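Long-range contact in chain length determinant protein (Shigella flexneri, PDB 4E2H), which probably regulates the length of O-antigen polysaccharide chains of lipopolysaccharide through its periplasmic domain, held at the inner membrane: residues M32-Y36 / N215-I219. Residues are numbered along the deposited sequence; the frame is centred on the assembly and turned at random.
Sequences MNVIY and NLLDI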
loop_
_atom_site.group_PDB
_atom_site.type_symbol
_atom_site.label_atom_id
_atom_site.label_comp_id
_atom_site.label_asym_id
_atom_site.label_seq_id
_atom_site.Cartn_x
_atom_site.Cartn_y
_atom_site.Cartn_z
HETATM N N MSE C 32 3.389 -6.510 5.998
HETATM C CA MSE C 32 2.512 -5.780 5.083
HETATM C C MSE C 32 3.053 -4.404 4.676
HETATM O O MSE C 32 2.657 -3.852 3.635
HETATM C CB MSE C 32 1.116 -5.668 5.662
HETATM C CG MSE C 32 0.537 -7.014 5.971
HETATM SE SE MSE C 32 -0.389 -7.770 4.475
HETATM C CE MSE C 32 -0.289 -9.641 5.005
ATOM N N ASN C 33 3.942 -3.845 5.491
ATOM C CA ASN C 33 4.605 -2.610 5.099
ATOM C C ASN C 33 5.665 -2.856 4.006
ATOM O O ASN C 33 5.771 -2.074 3.058
ATOM C CB ASN C 33 5.166 -1.858 6.308
ATOM C CG ASN C 33 4.216 -0.777 6.809
ATOM O OD1 ASN C 33 4.240 0.362 6.327
ATOM N ND2 ASN C 33 3.368 -1.132 7.778
ATOM N N VAL C 34 6.421 -3.950 4.123
ATOM C CA VAL C 34 7.275 -4.415 3.031
ATOM C C VAL C 34 6.491 -4.623 1.735
ATOM O O VAL C 34 6.695 -3.913 0.747
ATOM C CB VAL C 34 7.936 -5.757 3.372
ATOM C CG1 VAL C 34 8.690 -6.306 2.150
ATOM C CG2 VAL C 34 8.859 -5.596 4.545
ATOM N N ILE C 35 5.610 -5.621 1.755
ATOM C CA ILE C 35 4.790 -6.027 0.612
ATOM C C ILE C 35 4.066 -4.881 -0.145
ATOM O O ILE C 35 4.091 -4.833 -1.375
ATOM C CB ILE C 35 3.797 -7.120 1.062
ATOM C CG1 ILE C 35 4.561 -8.401 1.406
ATOM C CG2 ILE C 35 2.727 -7.376 0.011
ATOM C CD1 ILE C 35 3.766 -9.380 2.288
ATOM N N TYR C 36 3.429 -3.968 0.582
ATOM C CA TYR C 36 2.735 -2.843 -0.038
ATOM C C TYR C 36 3.436 -1.530 0.325
ATOM O O TYR C 36 4.092 -1.426 1.363
ATOM C CB TYR C 36 1.269 -2.839 0.397
ATOM C CG TYR C 36 0.562 -4.144 0.081
ATOM C CD1 TYR C 36 0.089 -4.399 -1.198
ATOM C CD2 TYR C 36 0.380 -5.127 1.052
ATOM C CE1 TYR C 36 -0.560 -5.587 -1.509
ATOM C CE2 TYR C 36 -0.275 -6.328 0.750
ATOM C CZ TYR C 36 -0.739 -6.547 -0.541
ATOM O OH TYR C 36 -1.389 -7.715 -0.878
ATOM N N ASN C 215 13.290 -3.124 -2.548
ATOM C CA ASN C 215 12.018 -3.556 -1.990
ATOM C C ASN C 215 11.727 -5.000 -2.335
ATOM O O ASN C 215 11.118 -5.724 -1.551
ATOM C CB ASN C 215 10.884 -2.667 -2.468
ATOM C CG ASN C 215 9.670 -2.748 -1.570
ATOM O OD1 ASN C 215 9.553 -3.660 -0.737
ATOM N ND2 ASN C 215 8.751 -1.791 -1.729
ATOM N N LEU C 216 12.176 -5.424 -3.511
ATOM C CA LEU C 216 11.993 -6.808 -3.917
ATOM C C LEU C 216 12.941 -7.672 -3.110
ATOM O O LEU C 216 12.572 -8.764 -2.683
ATOM C CB LEU C 216 12.242 -6.984 -5.416
ATOM C CG LEU C 216 11.753 -8.288 -6.063
ATOM C CD1 LEU C 216 10.786 -8.009 -7.202
ATOM C CD2 LEU C 216 12.924 -9.127 -6.559
ATOM N N LEU C 217 14.157 -7.175 -2.892
ATOM C CA LEU C 217 15.136 -7.877 -2.055
ATOM C C LEU C 217 14.536 -8.153 -0.672
ATOM O O LEU C 217 14.610 -9.273 -0.148
ATOM C CB LEU C 217 16.394 -7.025 -1.881
ATOM C CG LEU C 217 17.725 -7.473 -2.502
ATOM C CD1 LEU C 217 17.557 -7.915 -3.961
ATOM C CD2 LEU C 217 18.773 -6.354 -2.387
ATOM N N ASP C 218 13.949 -7.109 -0.091
ATOM C CA ASP C 218 13.325 -7.189 1.217
ATOM C C ASP C 218 12.215 -8.234 1.265
ATOM O O ASP C 218 12.171 -9.046 2.191
ATOM C CB ASP C 218 12.811 -5.809 1.653
ATOM C CG ASP C 218 13.952 -4.837 1.977
ATOM O OD1 ASP C 218 15.109 -5.303 2.167
ATOM O OD2 ASP C 218 13.686 -3.613 2.054
ATOM N N ILE C 219 11.336 -8.234 0.269
ATOM C CA ILE C 219 10.245 -9.204 0.252
ATOM C C ILE C 219 10.705 -10.636 0.516
ATOM O O ILE C 219 10.069 -11.356 1.301
ATOM C CB ILE C 219 9.437 -9.165 -1.047
ATOM C CG1 ILE C 219 8.570 -7.910 -1.089
ATOM C CG2 ILE C 219 8.543 -10.377 -1.138
ATOM C CD1 ILE C 219 7.339 -8.068 -1.955
#
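Val34 and Ile219 form the tight centre of this small contact between two helix ends, with Val34 CG1 lying 3.6 Å from Ile219 CG1. Val34 CG1 also meets the backbone of the second helix, 3.8 Å from Ile219 N and 4.1 Å from Asp218 C. It gets there because CG1 is anti to the backbone N (chi1 173°), which turns this branch onto that helix. Ile219 is extended about chi2 (-154°), and its terminal CD1 reaches Ile35 CA at 4.2 Å; Ile35 CG1 adds a slacker apolar touch to Ile219 CD1 at 4.4 Å.

Ile35 and Ile219 are buried, whereas Val34, Asn215 and Asp218 stay partly exposed on the looser, more polar side. There the Asn215 side chain comes close to the carbonyl of Val34. Asp218 CB lies 4.2 Å from Val34 CG1, while the Asp218 carboxylate forms a salt bridge through OD2 to Arg138 of the third subunit. One residue thus links the packing within the chain to a contact with another subunit of this assembly.

Only 192 Å² is buried in total, where the C-terminal ends of helices 26-35 and 207-219 meet and Tyr36 is the first residue to leave helical geometry. The long helix 97-164 packs against both: Met32 of helix 26-35 touches Asn125, Tyr36 just after it touches Leu128, and Ile219 of helix 207-219 touches Ile126.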